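Concanavalin B (Canavalia ensiformis, PDB 6CAF) may act as a carbohydrate-binding seed protein and belongs to the glycosyl hydrolase 18 family, whose relatives include the plant chitinases. Local coordinates at residues F89-I94 with G144-D149; L167-Y172 with T203-Y208; F213-S218 with A256-G261. One frame throughout, in Å; residues are numbered along the deposited sequence.

In the fold
The three contacts lie around the TIM barrel of the family 18 fold, with no segment in common. Interaction 1 is buried; interactions 2 and 3 are partly buried. Interactions 1 and 2 are of one kind, each setting an outer helix (91-99 or 164-178) against the loop that leads into a barrel strand, 150-154 or 208-212. Interaction 1 joins a carboxylate-to-backbone bond to aliphatic packing, while interaction 2 adds leucine-on-ring packing and a ring stack to a histidine-carboxylate bond. Interaction 3, about 32 Å centre to centre from interaction 1 and across the chain's centre, links two loops leaving neighbouring strands, almost wholly through backbone and amide groups.

Interaction 1: F89-I94 with G144-D149; sequences FLESQI and GKVALD
Glu91 and Lys145 make the polar half of this contact. The glutamate is extended, with CG anti to the backbone N (chi1 -180°), and carries its carboxylate from helix 91-99 to the incoming backbone. There OE1 accepts the Lys145 N-H in a nearly straight bond, Lys145 N to Glu91 OE1 2.9 Å at 170°, with the donor standing well above the carboxylate plane. The other oxygen, OE2, forms a salt bridge with Lys95 one turn further along, and the Lys95 ammonium also donates to Lys145 O, bridging helix and loop. Gly144 lets the carboxylate in: Glu91 OE1 comes to 3.5 Å from Gly144 CA, where a side chain would collide with it, and the backbone angles there also call for glycine.

The apolar half begins on the stem of the same glutamate. Glu91 and Val146 slide past each other in opposite directions, CG of Glu91 lying 3.9 Å from CG1 of Val146. That methyl also faces CD1 of Ile94 at a looser 4.2 Å. Deeper in, Ile94 and Leu148 cross at about a right angle, with Ile94 CG2 3.7 Å from Leu148 CD2. Leu148 goes on to touch Val104 and Leu106 of strand 103-109.

An alanine in place of Glu91 would probably leave Lys145 N without its acceptor and Lys95 without its salt-bridge partner. The chemistry thus grades from charge and hydrogen bonding at Glu91 to aliphatic packing toward the barrel, so that helix 91-99 meets the segment before strand 150-154 through both a polar and an apolar patch.

Interaction 2: L167-Y172 with T203-Y208; sequences LLEELY and TRHFDY
Leu168 and Phe206 form the tight, buried part of this contact. The leucine CG is anti to the backbone N (chi1 177°), toward the loop, and CD2 lies over one face of the Phe206 ring, offset toward its rim. This methyl makes a CH-pi contact, Leu168 CD2 lying 3.6 Å from the centroid of the Phe206 ring, while CD1 lies against the CD1-CE1 side of the same ring. The same leucine also packs closely on Thr203 and His205: Leu168 CD2 is 3.2 Å from Thr203 OG1, and Leu168 CG is 3.8 Å from His205 CB. The threonine hydroxyl has polar partners nonetheless, since OG1 bonds with Ala200 O and accepts from His205 N in an ST turn.

Toward solvent the contact becomes aromatic and polar, its residues only partly buried. Tyr172 and His205 stack in an offset manner with planes 8° apart and centroids 4.0 Å apart. His205 ND1 stands over the centre of the tyrosine ring, and Thr203 O lies over the opposite face of the imidazole. At the imidazole edge, His205 NE2 donates to Glu169 OE1 over 2.8 Å; the acceptor lies in the ring plane, whereas the donor stands above the carboxylate plane. Glu169 is modelled in two conformers, so this bond, described for one of them, is less certain than the stack.

Leu168 also touches Phe153 of strand 150-154, Leu184 of strand 183-186 and Ala200 of helix 198-202. Phe206 meets Phe153 edge-to-face, so the contact lies where helix 164-178, the barrel strands and helix 198-202 meet, with helix 120-135 packing on Leu171.

Interaction 3: F213-S218 with A256-G261; sequences FYNDRS and ATAPGG
Asn215 has CG anti to the carbonyl carbon (chi1 -64°), beside the backbone N, on a backbone of left-handed conformation; the amide is turned so that OD1 meets Gly260. Asn215 OD1 accepts from Gly260 N at 2.8 Å, in a bond bent to 140°. Its own backbone adds a second, straighter link, Asn215 N to Gly261 O at 3.0 Å and 177°, and CB of the preceding Tyr214 lies 3.4 Å from that same Gly261 O. The amide is used at both ends: ND2 donates to a water, which in turn donates to Thr257 O.

The receiving loop holds a type I beta turn from Ala258 to Gly261, closed by Gly261 N to Ala258 O at 2.9 Å. A side chain at Gly260 would strike Asn215 OD1, and the backbone of Gly261 itself calls for glycine.

Gln220 ties the loops again, bonding to both Asp216 N and Gly260 O, while Tyr214 OH bonds to Glu250 of strand 247-252. The two loops follow the adjacent parallel strands 208-212 and 247-252, and so join at the C-terminal end of the barrel, which carries the substrate groove in family 18 chitinases.

Interaction 1: F89-I94 with G144-D149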
# COMPACT_ATOMS: atom_id res chain seq x y z
N PHE A 89 13.71 8.29 14.61
CA PHE A 89 14.80 8.86 13.80
C PHE A 89 14.30 9.14 12.38
O PHE A 89 14.85 9.97 11.68
CB PHE A 89 16.06 7.93 13.78
CG PHE A 89 16.05 6.86 12.66
CD1 PHE A 89 16.57 7.12 11.39
CD2 PHE A 89 15.61 5.58 12.92
CE1 PHE A 89 16.58 6.14 10.42
CE2 PHE A 89 15.60 4.60 11.94
CZ PHE A 89 16.09 4.87 10.69
N LEU A 90 13.23 8.45 11.97
CA LEU A 90 12.71 8.62 10.63
C LEU A 90 11.93 9.90 10.39
O LEU A 90 11.67 10.26 9.24
CB LEU A 90 11.86 7.41 10.21
CG LEU A 90 12.62 6.10 10.02
CD1 LEU A 90 11.66 4.92 9.99
CD2 LEU A 90 13.46 6.12 8.76
N GLU A 91 11.62 10.64 11.45
CA GLU A 91 10.82 11.84 11.30
C GLU A 91 11.36 12.79 10.24
O GLU A 91 10.62 13.23 9.36
CB GLU A 91 10.71 12.58 12.62
CG GLU A 91 9.88 13.86 12.57
CD GLU A 91 9.91 14.67 13.85
OE1 GLU A 91 9.77 14.08 14.95
OE2 GLU A 91 9.99 15.90 13.75
N SER A 92 12.65 13.11 10.32
CA SER A 92 13.19 14.09 9.38
C SER A 92 13.13 13.56 7.93
O SER A 92 12.88 14.33 7.01
CB SER A 92 14.64 14.46 9.76
OG SER A 92 15.47 13.32 9.67
N GLN A 93 13.35 12.26 7.74
CA GLN A 93 13.31 11.67 6.42
C GLN A 93 11.90 11.67 5.86
O GLN A 93 11.68 11.94 4.67
CB GLN A 93 13.89 10.25 6.40
CG GLN A 93 15.38 10.22 6.66
CD GLN A 93 15.95 8.83 6.76
OE1 GLN A 93 15.85 8.03 5.81
NE2 GLN A 93 16.59 8.54 7.89
N ILE A 94 10.92 11.38 6.71
CA ILE A 94 9.54 11.44 6.29
C ILE A 94 9.19 12.85 5.82
O ILE A 94 8.59 13.05 4.76
CB ILE A 94 8.63 11.01 7.45
CG1 ILE A 94 8.80 9.51 7.68
CG2 ILE A 94 7.18 11.37 7.18
CD1 ILE A 94 8.24 9.02 9.00
N GLY A 144 8.11 9.59 15.43
CA GLY A 144 8.30 10.97 15.79
C GLY A 144 7.00 11.73 15.76
O GLY A 144 5.91 11.17 15.92
N LYS A 145 7.12 13.03 15.55
CA LYS A 145 5.97 13.89 15.45
C LYS A 145 5.74 14.14 13.95
O LYS A 145 6.48 14.89 13.32
CB LYS A 145 6.17 15.20 16.20
CG LYS A 145 4.91 16.01 16.32
CD LYS A 145 5.09 17.18 17.28
CE LYS A 145 4.88 16.75 18.72
NZ LYS A 145 4.90 17.93 19.63
N VAL A 146 4.76 13.44 13.40
CA VAL A 146 4.51 13.44 11.97
C VAL A 146 3.03 13.54 11.66
O VAL A 146 2.18 13.26 12.53
CB VAL A 146 5.08 12.16 11.28
CG1 VAL A 146 6.60 12.09 11.38
CG2 VAL A 146 4.44 10.88 11.82
N ALA A 147 2.75 13.94 10.42
CA ALA A 147 1.42 13.83 9.86
C ALA A 147 1.52 13.12 8.55
O ALA A 147 1.78 13.72 7.50
CB ALA A 147 0.76 15.19 9.68
N LEU A 148 1.41 11.82 8.60
CA LEU A 148 1.53 10.99 7.41
C LEU A 148 0.38 11.25 6.44
O LEU A 148 -0.68 11.76 6.82
CB LEU A 148 1.59 9.51 7.77
CG LEU A 148 2.78 9.10 8.63
CD1 LEU A 148 2.77 7.58 8.84
CD2 LEU A 148 4.10 9.53 8.05
N ASP A 149 0.59 10.89 5.18
CA ASP A 149 -0.39 11.15 4.15
C ASP A 149 -1.50 10.15 4.07
O ASP A 149 -2.49 10.40 3.38
CB ASP A 149 0.33 11.25 2.83
CG ASP A 149 1.31 12.37 2.83
OD1 ASP A 149 0.87 13.54 2.77
OD2 ASP A 149 2.52 12.13 2.98

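Interaction 2: L167-Y172 with T203-Y208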
# COMPACT_ATOMS: atom_id res chain seq x y z
N LEU A 167 -12.76 -0.29 11.46
CA LEU A 167 -11.55 0.53 11.55
C LEU A 167 -11.55 1.60 10.47
O LEU A 167 -11.23 2.79 10.71
CB LEU A 167 -10.32 -0.36 11.46
CG LEU A 167 -8.99 0.37 11.51
CD1 LEU A 167 -8.80 1.19 12.76
CD2 LEU A 167 -7.83 -0.61 11.34
N LEU A 168 -11.86 1.18 9.25
CA LEU A 168 -11.95 2.11 8.15
C LEU A 168 -13.00 3.19 8.40
O LEU A 168 -12.73 4.39 8.19
CB LEU A 168 -12.26 1.35 6.86
CG LEU A 168 -12.45 2.21 5.64
CD1 LEU A 168 -11.23 3.07 5.33
CD2 LEU A 168 -12.84 1.32 4.46
N GLU A 169 -14.19 2.79 8.86
CA GLU A 169 -15.26 3.72 9.17
C GLU A 169 -14.81 4.75 10.20
O GLU A 169 -15.08 5.95 10.07
CB GLU A 169 -16.44 2.95 9.73
CG GLU A 169 -17.58 3.83 10.21
CD GLU A 169 -18.25 4.60 9.10
OE1 GLU A 169 -18.28 4.07 7.99
OE2 GLU A 169 -18.75 5.71 9.37
N GLU A 170 -14.13 4.29 11.23
CA GLU A 170 -13.71 5.19 12.28
C GLU A 170 -12.65 6.18 11.80
O GLU A 170 -12.68 7.37 12.14
CB GLU A 170 -13.25 4.44 13.54
CG GLU A 170 -14.34 3.60 14.18
CD GLU A 170 -15.58 4.29 14.71
OE1 GLU A 170 -15.66 5.52 14.72
OE2 GLU A 170 -16.50 3.53 15.13
N LEU A 171 -11.71 5.70 10.98
CA LEU A 171 -10.73 6.60 10.40
C LEU A 171 -11.41 7.62 9.47
O LEU A 171 -11.05 8.80 9.47
CB LEU A 171 -9.64 5.83 9.66
CG LEU A 171 -8.61 5.18 10.53
CD1 LEU A 171 -7.83 4.13 9.74
CD2 LEU A 171 -7.66 6.20 11.12
N TYR A 172 -12.35 7.14 8.67
CA TYR A 172 -13.05 8.00 7.76
C TYR A 172 -13.81 9.11 8.51
O TYR A 172 -13.82 10.28 8.12
CB TYR A 172 -14.00 7.16 6.92
CG TYR A 172 -14.59 8.01 5.86
CD1 TYR A 172 -13.87 8.28 4.68
CD2 TYR A 172 -15.77 8.56 6.01
CE1 TYR A 172 -14.36 9.12 3.71
CE2 TYR A 172 -16.31 9.42 5.03
CZ TYR A 172 -15.59 9.67 3.88
OH TYR A 172 -16.03 10.49 2.88
N THR A 203 -17.63 -0.29 1.78
CA THR A 203 -18.02 1.01 2.38
C THR A 203 -17.78 2.19 1.43
O THR A 203 -18.28 3.29 1.68
CB THR A 203 -17.22 1.34 3.66
OG1 THR A 203 -15.86 1.61 3.33
CG2 THR A 203 -17.35 0.28 4.73
N ARG A 204 -16.95 1.99 0.41
CA ARG A 204 -16.56 3.05 -0.52
C ARG A 204 -15.69 4.12 0.11
O ARG A 204 -15.46 5.17 -0.51
CB ARG A 204 -17.78 3.66 -1.24
CG ARG A 204 -18.67 2.58 -1.81
CD ARG A 204 -19.81 3.14 -2.63
NE ARG A 204 -20.65 2.04 -3.11
CZ ARG A 204 -21.71 2.16 -3.87
NH1 ARG A 204 -22.07 3.33 -4.31
NH2 ARG A 204 -22.41 1.08 -4.15
N HIS A 205 -15.14 3.86 1.30
CA HIS A 205 -14.32 4.87 1.95
C HIS A 205 -12.88 4.87 1.53
O HIS A 205 -12.20 5.87 1.76
CB HIS A 205 -14.28 4.74 3.48
CG HIS A 205 -15.56 4.91 4.17
ND1 HIS A 205 -16.50 5.82 3.77
CD2 HIS A 205 -16.06 4.30 5.27
CE1 HIS A 205 -17.53 5.76 4.58
NE2 HIS A 205 -17.27 4.89 5.54
N PHE A 206 -12.38 3.80 0.92
CA PHE A 206 -11.01 3.83 0.48
C PHE A 206 -10.83 4.78 -0.70
O PHE A 206 -11.58 4.75 -1.67
CB PHE A 206 -10.48 2.46 0.07
CG PHE A 206 -10.31 1.48 1.21
CD1 PHE A 206 -9.39 1.73 2.21
CD2 PHE A 206 -11.03 0.30 1.26
CE1 PHE A 206 -9.19 0.82 3.23
CE2 PHE A 206 -10.83 -0.60 2.29
CZ PHE A 206 -9.90 -0.34 3.26
N ASP A 207 -9.78 5.59 -0.61
CA ASP A 207 -9.34 6.40 -1.74
C ASP A 207 -8.70 5.58 -2.85
O ASP A 207 -8.89 5.89 -4.04
CB ASP A 207 -8.37 7.48 -1.26
CG ASP A 207 -9.01 8.44 -0.28
OD1 ASP A 207 -9.73 9.33 -0.80
OD2 ASP A 207 -8.77 8.29 0.93
N TYR A 208 -7.91 4.58 -2.46
CA TYR A 208 -7.14 3.81 -3.42
C TYR A 208 -7.22 2.34 -3.06
O TYR A 208 -7.16 1.98 -1.87
CB TYR A 208 -5.67 4.18 -3.37
CG TYR A 208 -5.29 5.59 -3.66
CD1 TYR A 208 -5.87 6.29 -4.69
CD2 TYR A 208 -4.24 6.18 -2.97
CE1 TYR A 208 -5.46 7.60 -4.99
CE2 TYR A 208 -3.78 7.45 -3.28
CZ TYR A 208 -4.42 8.18 -4.27
OH TYR A 208 -3.93 9.45 -4.54

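Interaction 3: F213-S218 with A256-G261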
# COMPACT_ATOMS: atom_id res chain seq x y z
N PHE A 213 -1.94 -8.62 -7.53
CA PHE A 213 -2.02 -9.55 -8.66
C PHE A 213 -0.81 -10.50 -8.66
O PHE A 213 -0.04 -10.55 -9.60
CB PHE A 213 -2.09 -8.79 -10.00
CG PHE A 213 -3.39 -8.05 -10.22
CD1 PHE A 213 -4.54 -8.72 -10.58
CD2 PHE A 213 -3.44 -6.69 -10.10
CE1 PHE A 213 -5.72 -8.03 -10.82
CE2 PHE A 213 -4.61 -6.01 -10.33
CZ PHE A 213 -5.76 -6.69 -10.66
N TYR A 214 -0.64 -11.25 -7.58
CA TYR A 214 0.46 -12.19 -7.51
C TYR A 214 0.17 -13.18 -6.40
O TYR A 214 -0.71 -12.95 -5.55
CB TYR A 214 1.81 -11.46 -7.31
CG TYR A 214 1.92 -10.58 -6.08
CD1 TYR A 214 1.44 -9.30 -6.09
CD2 TYR A 214 2.59 -11.00 -4.94
CE1 TYR A 214 1.53 -8.50 -4.97
CE2 TYR A 214 2.76 -10.16 -3.84
CZ TYR A 214 2.19 -8.92 -3.85
OH TYR A 214 2.32 -8.09 -2.74
N ASN A 215 0.92 -14.27 -6.42
CA ASN A 215 0.69 -15.39 -5.51
C ASN A 215 -0.75 -15.92 -5.59
O ASN A 215 -1.31 -16.40 -4.62
CB ASN A 215 1.17 -15.04 -4.09
CG ASN A 215 2.72 -14.79 -4.01
OD1 ASN A 215 3.53 -15.30 -4.83
ND2 ASN A 215 3.13 -13.98 -3.01
N ASP A 216 -1.32 -15.91 -6.81
CA ASP A 216 -2.65 -16.48 -7.03
C ASP A 216 -2.83 -16.79 -8.50
O ASP A 216 -3.04 -15.88 -9.31
CB ASP A 216 -3.76 -15.53 -6.56
CG ASP A 216 -5.14 -16.19 -6.59
OD1 ASP A 216 -5.33 -17.17 -7.32
OD2 ASP A 216 -6.04 -15.75 -5.86
N ARG A 217 -2.73 -18.07 -8.85
CA ARG A 217 -2.80 -18.45 -10.23
C ARG A 217 -4.12 -18.09 -10.91
O ARG A 217 -4.18 -18.04 -12.13
CB ARG A 217 -2.51 -19.94 -10.40
CG ARG A 217 -1.10 -20.34 -9.99
CD ARG A 217 -0.85 -21.84 -10.06
NE ARG A 217 0.53 -22.19 -9.72
CZ ARG A 217 0.99 -22.36 -8.48
NH1 ARG A 217 0.17 -22.22 -7.44
NH2 ARG A 217 2.26 -22.68 -8.27
N SER A 218 -5.18 -17.89 -10.14
CA SER A 218 -6.47 -17.62 -10.74
C SER A 218 -6.56 -16.22 -11.35
O SER A 218 -7.42 -15.99 -12.20
CB SER A 218 -7.61 -17.83 -9.73
OG SER A 218 -7.62 -16.83 -8.74
N ALA A 256 11.85 -13.25 -7.49
CA ALA A 256 12.05 -13.80 -6.14
C ALA A 256 11.02 -13.36 -5.10
O ALA A 256 10.82 -14.05 -4.09
CB ALA A 256 13.46 -13.50 -5.64
N THR A 257 10.35 -12.24 -5.31
CA THR A 257 9.31 -11.73 -4.38
C THR A 257 7.94 -12.21 -4.80
O THR A 257 6.91 -11.70 -4.31
CB THR A 257 9.25 -10.18 -4.22
OG1 THR A 257 9.35 -9.51 -5.49
CG2 THR A 257 10.34 -9.70 -3.30
N ALA A 258 7.92 -13.13 -5.74
CA ALA A 258 6.68 -13.73 -6.22
C ALA A 258 6.82 -15.23 -6.33
O ALA A 258 6.72 -15.79 -7.41
CB ALA A 258 6.34 -13.16 -7.57
N PRO A 259 7.03 -15.91 -5.21
CA PRO A 259 7.23 -17.35 -5.27
C PRO A 259 6.05 -18.15 -5.79
O PRO A 259 6.23 -19.24 -6.34
CB PRO A 259 7.55 -17.74 -3.82
CG PRO A 259 7.10 -16.58 -2.99
CD PRO A 259 7.19 -15.36 -3.86
N GLY A 260 4.86 -17.62 -5.64
CA GLY A 260 3.65 -18.21 -6.19
C GLY A 260 3.28 -17.69 -7.56
O GLY A 260 2.18 -17.98 -8.07
N GLY A 261 4.18 -16.92 -8.16
CA GLY A 261 3.96 -16.37 -9.48
C GLY A 261 3.43 -14.95 -9.49
O GLY A 261 3.19 -14.36 -8.44
O HOH W 1 5.53 -12.05 -2.04